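Local structure of salicylaldehyde dehydrogenase NahF (Pseudomonas putida, 4JZ6) at residues 291-296 and 400-405; 367-372 and 380-385. The protein probably oxidises salicylaldehyde to salicylate with NAD+ as electron acceptor, a step in the breakdown of naphthalene, as a member of the aldehyde dehydrogenase family. All blocks are in the same frame, centred on the assembly; numbering follows the deposited sequence.

Interaction 1 of 2, residues 291-296 and 400-405; sequences FGSFLF and PITVVI
S293, in the last turn of helix 282-294, meets T402 near the start of strand 401-407. Its hydroxyl lies beside the threonine methyl, with S293 OG 3.8 Å from T402 CG2. This is a van der Waals touch; both hydroxyls have main-chain partners, S293 OG bonding back to A289 O in its own helix and T402 OG1 to T304 O. In T402 the hydroxyl is anti to the backbone N (chi1 -162°), which leaves CG2 between N and the carbonyl carbon.

Next comes F294, the residue with the most surface buried here. Its ring reaches the residue leading into the strand with its edge: CE1 stands 3.6 Å from P400 O, and that oxygen lies near the ring plane. Alongside, F294 CD1 is 4.3 Å from P400 CB, and CZ comes to 4.3 Å from T402 CG2. One ring face carries S293 CB, 3.6 Å above the plane of F294 and offset toward the rim. The chain leaves helical geometry at L295, which packs on F500 of the second subunit, and F296 stacks on W113.

The contact is the end of a helix packed on a parallel strand of the alpha/beta sheet, away from the annotated sites. Helix 311-327 closes over the junction, F321 touching both S293 and T402 and T325 touching F294. Strands 306-310 and 381-384 flank strand 401-407 within the mixed sheet.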
ATOM      1  N   PHE A 291     -14.625  29.927   2.304  1.00 24.92           N
ATOM      2  CA  PHE A 291     -13.314  29.592   2.842  1.00 25.48           C
ATOM      3  C   PHE A 291     -12.628  28.474   2.063  1.00 27.08           C
ATOM      4  O   PHE A 291     -11.488  28.629   1.614  1.00 23.84           O
ATOM      5  CB  PHE A 291     -13.435  29.204   4.315  1.00 24.04           C
ATOM      6  CG  PHE A 291     -12.168  28.658   4.904  1.00 23.47           C
ATOM      7  CD1 PHE A 291     -11.103  29.494   5.191  1.00 33.44           C
ATOM      8  CD2 PHE A 291     -12.050  27.310   5.190  1.00 22.83           C
ATOM      9  CE1 PHE A 291      -9.939  28.993   5.736  1.00 26.70           C
ATOM     10  CE2 PHE A 291     -10.892  26.801   5.738  1.00 24.52           C
ATOM     11  CZ  PHE A 291      -9.834  27.642   6.010  1.00 22.53           C
ATOM     12  N   GLY A 292     -13.322  27.348   1.918  1.00 23.57           N
ATOM     13  CA  GLY A 292     -12.756  26.172   1.280  1.00 23.12           C
ATOM     14  C   GLY A 292     -12.483  26.378  -0.197  1.00 26.62           C
ATOM     15  O   GLY A 292     -11.575  25.772  -0.758  1.00 23.26           O
ATOM     16  N   SER A 293     -13.266  27.244  -0.829  1.00 24.15           N
ATOM     17  CA  SER A 293     -13.123  27.480  -2.258  1.00 28.41           C
ATOM     18  C   SER A 293     -11.930  28.365  -2.596  1.00 32.94           C
ATOM     19  O   SER A 293     -11.229  28.121  -3.581  1.00 27.63           O
ATOM     20  CB  SER A 293     -14.394  28.103  -2.831  1.00 25.33           C
ATOM     21  OG  SER A 293     -15.465  27.179  -2.782  1.00 25.20           O
ATOM     22  N   PHE A 294     -11.688  29.383  -1.777  1.00 25.06           N
ATOM     23  CA  PHE A 294     -10.773  30.435  -2.186  1.00 28.63           C
ATOM     24  C   PHE A 294      -9.550  30.651  -1.310  1.00 31.28           C
ATOM     25  O   PHE A 294      -8.778  31.584  -1.541  1.00 36.09           O
ATOM     26  CB  PHE A 294     -11.541  31.734  -2.370  1.00 26.35           C
ATOM     27  CG  PHE A 294     -12.635  31.627  -3.369  1.00 26.78           C
ATOM     28  CD1 PHE A 294     -12.343  31.392  -4.704  1.00 27.10           C
ATOM     29  CD2 PHE A 294     -13.955  31.739  -2.980  1.00 26.93           C
ATOM     30  CE1 PHE A 294     -13.351  31.281  -5.639  1.00 27.56           C
ATOM     31  CE2 PHE A 294     -14.970  31.631  -3.906  1.00 46.07           C
ATOM     32  CZ  PHE A 294     -14.671  31.399  -5.243  1.00 27.70           C
ATOM     33  N   LEU A 295      -9.362  29.799  -0.312  1.00 24.57           N
ATOM     34  CA  LEU A 295      -8.133  29.855   0.452  1.00 24.30           C
ATOM     35  C   LEU A 295      -6.981  29.506  -0.492  1.00 26.42           C
ATOM     36  O   LEU A 295      -7.068  28.528  -1.240  1.00 24.09           O
ATOM     37  CB  LEU A 295      -8.196  28.896   1.637  1.00 23.57           C
ATOM     38  CG  LEU A 295      -6.927  28.749   2.473  1.00 23.26           C
ATOM     39  CD1 LEU A 295      -6.483  30.085   3.019  1.00 23.79           C
ATOM     40  CD2 LEU A 295      -7.183  27.780   3.599  1.00 22.62           C
ATOM     41  N   PHE A 296      -5.925  30.326  -0.472  1.00 24.71           N
ATOM     42  CA  PHE A 296      -4.751  30.143  -1.337  1.00 24.89           C
ATOM     43  C   PHE A 296      -5.139  29.989  -2.812  1.00 31.30           C
ATOM     44  O   PHE A 296      -4.552  29.189  -3.545  1.00 25.20           O
ATOM     45  CB  PHE A 296      -3.892  28.959  -0.856  1.00 24.19           C
ATOM     46  CG  PHE A 296      -2.571  28.824  -1.574  1.00 24.43           C
ATOM     47  CD1 PHE A 296      -1.769  29.933  -1.810  1.00 25.14           C
ATOM     48  CD2 PHE A 296      -2.130  27.580  -2.012  1.00 24.03           C
ATOM     49  CE1 PHE A 296      -0.559  29.805  -2.474  1.00 25.46           C
ATOM     50  CE2 PHE A 296      -0.913  27.450  -2.672  1.00 24.33           C
ATOM     51  CZ  PHE A 296      -0.128  28.567  -2.900  1.00 25.05           C
ATOM     52  N   PRO A 400      -8.704  29.862  -8.372  1.00 27.68           N
ATOM     53  CA  PRO A 400      -9.798  30.568  -7.696  1.00 28.46           C
ATOM     54  C   PRO A 400     -11.099  30.473  -8.498  1.00 32.08           C
ATOM     55  O   PRO A 400     -11.731  31.487  -8.817  1.00 28.89           O
ATOM     56  CB  PRO A 400      -9.303  32.014  -7.659  1.00 28.46           C
ATOM     57  CG  PRO A 400      -8.435  32.136  -8.868  1.00 29.03           C
ATOM     58  CD  PRO A 400      -7.745  30.797  -8.990  1.00 28.42           C
ATOM     59  N   ILE A 401     -11.478  29.245  -8.831  1.00 28.42           N
ATOM     60  CA  ILE A 401     -12.721  28.974  -9.532  1.00 32.21           C
ATOM     61  C   ILE A 401     -13.356  27.746  -8.889  1.00 31.60           C
ATOM     62  O   ILE A 401     -12.648  26.882  -8.367  1.00 27.55           O
ATOM     63  CB  ILE A 401     -12.485  28.746 -11.045  1.00 28.97           C
ATOM     64  CG1 ILE A 401     -13.813  28.561 -11.783  1.00 29.52           C
ATOM     65  CG2 ILE A 401     -11.562  27.567 -11.277  1.00 28.53           C
ATOM     66  CD1 ILE A 401     -13.669  28.373 -13.283  1.00 30.35           C
ATOM     67  N   THR A 402     -14.684  27.689  -8.895  1.00 27.75           N
ATOM     68  CA  THR A 402     -15.406  26.555  -8.335  1.00 28.52           C
ATOM     69  C   THR A 402     -16.780  26.414  -9.005  1.00 34.97           C
ATOM     70  O   THR A 402     -17.311  27.384  -9.562  1.00 28.58           O
ATOM     71  CB  THR A 402     -15.534  26.677  -6.799  1.00 26.56           C
ATOM     72  OG1 THR A 402     -15.853  25.399  -6.238  1.00 25.96           O
ATOM     73  CG2 THR A 402     -16.600  27.697  -6.416  1.00 27.03           C
ATOM     74  N   VAL A 403     -17.342  25.204  -8.964  1.00 27.56           N
ATOM     75  CA  VAL A 403     -18.582  24.916  -9.687  1.00 28.21           C
ATOM     76  C   VAL A 403     -19.753  24.496  -8.797  1.00 28.08           C
ATOM     77  O   VAL A 403     -19.576  23.829  -7.773  1.00 27.29           O
ATOM     78  CB  VAL A 403     -18.376  23.843 -10.781  1.00 29.57           C
ATOM     79  CG1 VAL A 403     -17.282  24.268 -11.740  1.00 28.80           C
ATOM     80  CG2 VAL A 403     -18.056  22.494 -10.164  1.00 27.67           C
ATOM     81  N   VAL A 404     -20.952  24.901  -9.203  1.00 28.76           N
ATOM     82  CA  VAL A 404     -22.175  24.521  -8.511  1.00 29.09           C
ATOM     83  C   VAL A 404     -22.931  23.464  -9.308  1.00 30.59           C
ATOM     84  O   VAL A 404     -23.296  23.689 -10.464  1.00 30.02           O
ATOM     85  CB  VAL A 404     -23.108  25.728  -8.296  1.00 29.41           C
ATOM     86  CG1 VAL A 404     -24.222  25.367  -7.342  1.00 29.37           C
ATOM     87  CG2 VAL A 404     -22.327  26.911  -7.767  1.00 32.83           C
ATOM     88  N   ILE A 405     -23.152  22.306  -8.692  1.00 28.76           N
ATOM     89  CA  ILE A 405     -24.011  21.291  -9.285  1.00 29.24           C
ATOM     90  C   ILE A 405     -25.281  21.178  -8.458  1.00 29.42           C
ATOM     91  O   ILE A 405     -25.231  20.899  -7.261  1.00 28.81           O
ATOM     92  CB  ILE A 405     -23.330  19.921  -9.341  1.00 28.73           C
ATOM     93  CG1 ILE A 405     -21.943  20.043  -9.977  1.00 28.48           C
ATOM     94  CG2 ILE A 405     -24.197  18.949 -10.117  1.00 29.40           C
ATOM     95  CD1 ILE A 405     -21.061  18.838  -9.749  1.00 27.82           C
TER

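Interaction 2 of 2, residues 367-372 and 380-385; sequences VVCGGM and ATILDH
Two residues of the edge strand, V368 and C369, share a single partner, I382: a classic beta bulge in the hairpin of strands 366-369 and 381-384. Two main-chain bonds grip I382. V368 N donates to I382 O at 3.1 Å, approaching nearly along the C=O axis. I382 N donates to C369 O at 3.0 Å; here the nitrogen sits 41° out of the carbonyl plane, so the second bond is made from above.

V368 forks over its partners. Its CG2 makes the tight point of the contact, 3.1 Å from I382 O, and rests 3.7 Å from CG2 of I382, while CG1, set beside the backbone N by chi1 of -76°, meets D384 CB at 3.6 Å. C369 turns its sulphur onto the other branch of the isoleucine, SG lying 3.8 Å from I382 CG1. Before the bulge, V367 and L383 form a non-hydrogen-bonded pair on the face opposite C369 and I382, with V367 CG2 3.6 Å from L383 CD2. After it, G370 adopts a positive phi of 94°, and its CA passes 3.2 Å from A380 O. A CB there would run into A380 O, T381 OG1 and the preceding carbonyl, so the chain can come this close only as glycine.

Strand 366-369 is the outermost of the sheet within this chain. Helix 349-362 covers V367 through F357 and I361, helix 311-327 packs on V368 and I382, and D384 forms a salt bridge with R406 of strand 401-407.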
ATOM      1  N   VAL A 367     -21.758  31.763 -15.764  1.00 38.56           N
ATOM      2  CA  VAL A 367     -20.843  32.501 -14.906  1.00 35.55           C
ATOM      3  C   VAL A 367     -21.670  33.401 -14.003  1.00 35.62           C
ATOM      4  O   VAL A 367     -22.176  34.436 -14.441  1.00 35.73           O
ATOM      5  CB  VAL A 367     -19.871  33.380 -15.724  1.00 43.31           C
ATOM      6  CG1 VAL A 367     -18.888  34.090 -14.805  1.00 34.86           C
ATOM      7  CG2 VAL A 367     -19.122  32.545 -16.734  1.00 44.76           C
ATOM      8  N   VAL A 368     -21.833  33.004 -12.747  1.00 33.94           N
ATOM      9  CA  VAL A 368     -22.615  33.823 -11.826  1.00 34.25           C
ATOM     10  C   VAL A 368     -21.753  34.892 -11.176  1.00 34.15           C
ATOM     11  O   VAL A 368     -22.271  35.874 -10.643  1.00 34.64           O
ATOM     12  CB  VAL A 368     -23.335  32.990 -10.749  1.00 33.99           C
ATOM     13  CG1 VAL A 368     -24.559  32.286 -11.351  1.00 33.87           C
ATOM     14  CG2 VAL A 368     -22.381  31.998 -10.115  1.00 32.27           C
ATOM     15  N   CYS A 369     -20.440  34.694 -11.226  1.00 38.93           N
ATOM     16  CA  CYS A 369     -19.494  35.724 -10.811  1.00 39.09           C
ATOM     17  C   CYS A 369     -18.097  35.405 -11.337  1.00 39.15           C
ATOM     18  O   CYS A 369     -17.771  34.244 -11.594  1.00 40.84           O
ATOM     19  CB  CYS A 369     -19.482  35.891  -9.282  1.00 33.81           C
ATOM     20  SG  CYS A 369     -18.149  35.036  -8.427  1.00 33.40           S
ATOM     21  N   GLY A 370     -17.281  36.439 -11.509  1.00 39.12           N
ATOM     22  CA  GLY A 370     -15.921  36.252 -11.967  1.00 33.65           C
ATOM     23  C   GLY A 370     -15.772  36.387 -13.467  1.00 40.35           C
ATOM     24  O   GLY A 370     -16.529  37.100 -14.129  1.00 35.52           O
ATOM     25  N   GLY A 371     -14.780  35.693 -14.008  1.00 37.83           N
ATOM     26  CA  GLY A 371     -14.455  35.786 -15.419  1.00 35.32           C
ATOM     27  C   GLY A 371     -13.310  34.844 -15.719  1.00 39.85           C
ATOM     28  O   GLY A 371     -12.874  34.098 -14.839  1.00 43.40           O
ATOM     29  N   MET A 372     -12.818  34.857 -16.952  1.00 40.36           N
ATOM     30  CA  MET A 372     -11.737  33.949 -17.325  1.00 36.57           C
ATOM     31  C   MET A 372     -10.407  34.419 -16.772  1.00 41.03           C
ATOM     32  O   MET A 372     -10.332  35.440 -16.091  1.00 48.73           O
ATOM     33  CB  MET A 372     -11.652  33.765 -18.840  1.00 36.55           C
ATOM     34  CG  MET A 372     -12.469  32.598 -19.367  1.00 47.35           C
ATOM     35  SD  MET A 372     -12.342  32.403 -21.152  1.00 41.75           S
ATOM     36  CE  MET A 372     -12.892  30.707 -21.340  1.00 57.25           C
ATOM     37  N   ALA A 380     -11.987  35.786  -8.591  1.00 33.37           N
ATOM     38  CA  ALA A 380     -12.752  34.703  -7.990  1.00 33.30           C
ATOM     39  C   ALA A 380     -13.960  34.404  -8.871  1.00 39.32           C
ATOM     40  O   ALA A 380     -14.759  35.292  -9.167  1.00 31.44           O
ATOM     41  CB  ALA A 380     -13.190  35.069  -6.589  1.00 29.90           C
ATOM     42  N   THR A 381     -14.077  33.152  -9.298  1.00 30.26           N
ATOM     43  CA  THR A 381     -15.077  32.772 -10.285  1.00 30.75           C
ATOM     44  C   THR A 381     -15.954  31.607  -9.809  1.00 30.11           C
ATOM     45  O   THR A 381     -15.451  30.615  -9.292  1.00 29.30           O
ATOM     46  CB  THR A 381     -14.397  32.397 -11.622  1.00 31.19           C
ATOM     47  OG1 THR A 381     -13.575  33.484 -12.067  1.00 31.87           O
ATOM     48  CG2 THR A 381     -15.426  32.088 -12.691  1.00 31.85           C
ATOM     49  N   ILE A 382     -17.266  31.743  -9.981  1.00 30.55           N
ATOM     50  CA  ILE A 382     -18.202  30.661  -9.680  1.00 34.26           C
ATOM     51  C   ILE A 382     -19.063  30.348 -10.906  1.00 33.28           C
ATOM     52  O   ILE A 382     -19.666  31.248 -11.497  1.00 32.29           O
ATOM     53  CB  ILE A 382     -19.143  31.016  -8.508  1.00 33.55           C
ATOM     54  CG1 ILE A 382     -18.350  31.443  -7.274  1.00 29.41           C
ATOM     55  CG2 ILE A 382     -20.032  29.843  -8.168  1.00 29.63           C
ATOM     56  CD1 ILE A 382     -19.215  32.030  -6.185  1.00 29.48           C
ATOM     57  N   LEU A 383     -19.108  29.074 -11.291  1.00 32.50           N
ATOM     58  CA  LEU A 383     -19.963  28.635 -12.390  1.00 31.35           C
ATOM     59  C   LEU A 383     -21.158  27.871 -11.824  1.00 42.50           C
ATOM     60  O   LEU A 383     -20.999  27.002 -10.958  1.00 30.32           O
ATOM     61  CB  LEU A 383     -19.186  27.763 -13.380  1.00 31.41           C
ATOM     62  CG  LEU A 383     -17.936  28.388 -14.006  1.00 31.68           C
ATOM     63  CD1 LEU A 383     -17.244  27.417 -14.946  1.00 31.79           C
ATOM     64  CD2 LEU A 383     -18.312  29.641 -14.738  1.00 32.72           C
ATOM     65  N   ASP A 384     -22.352  28.210 -12.306  1.00 37.76           N
ATOM     66  CA  ASP A 384     -23.585  27.576 -11.849  1.00 36.46           C
ATOM     67  C   ASP A 384     -24.182  26.717 -12.963  1.00 40.26           C
ATOM     68  O   ASP A 384     -23.860  26.906 -14.139  1.00 42.61           O
ATOM     69  CB  ASP A 384     -24.599  28.639 -11.426  1.00 36.71           C
ATOM     70  CG  ASP A 384     -25.749  28.065 -10.611  1.00 37.72           C
ATOM     71  OD1 ASP A 384     -25.837  26.824 -10.478  1.00 32.01           O
ATOM     72  OD2 ASP A 384     -26.573  28.860 -10.110  1.00 37.54           O
ATOM     73  N   HIS A 385     -25.065  25.791 -12.584  1.00 36.67           N
ATOM     74  CA  HIS A 385     -25.693  24.865 -13.527  1.00 37.36           C
ATOM     75  C   HIS A 385     -24.659  24.078 -14.319  1.00 41.22           C
ATOM     76  O   HIS A 385     -24.751  23.962 -15.542  1.00 44.82           O
ATOM     77  CB  HIS A 385     -26.634  25.596 -14.482  1.00 34.33           C
ATOM     78  CG  HIS A 385     -27.614  26.489 -13.794  1.00 43.52           C
ATOM     79  ND1 HIS A 385     -28.722  26.010 -13.131  1.00 34.69           N
ATOM     80  CD2 HIS A 385     -27.655  27.840 -13.670  1.00 34.96           C
ATOM     81  CE1 HIS A 385     -29.402  27.021 -12.626  1.00 42.87           C
ATOM     82  NE2 HIS A 385     -28.778  28.143 -12.939  1.00 43.79           N
TER

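The two contacts, with centres 10 Å apart, meet in one mixed sheet, through neighbouring strands 381-384 and 401-407. Strand 381-384 of interaction 2 lies parallel to strand 401-407 of interaction 1, with probable backbone hydrogen bonds from T381 N to P400 O (2.9 Å) and from V404 N to L383 O (2.7 Å). Helix 311-327 covers both contacts. Interaction 2 is the outer member, toward the sheet's edge. In interaction 1 the S293 side chain is about 13 Å from a bound salicylaldehyde, and W113, which borders segment 291-296, belongs to a salicylaldehyde pocket.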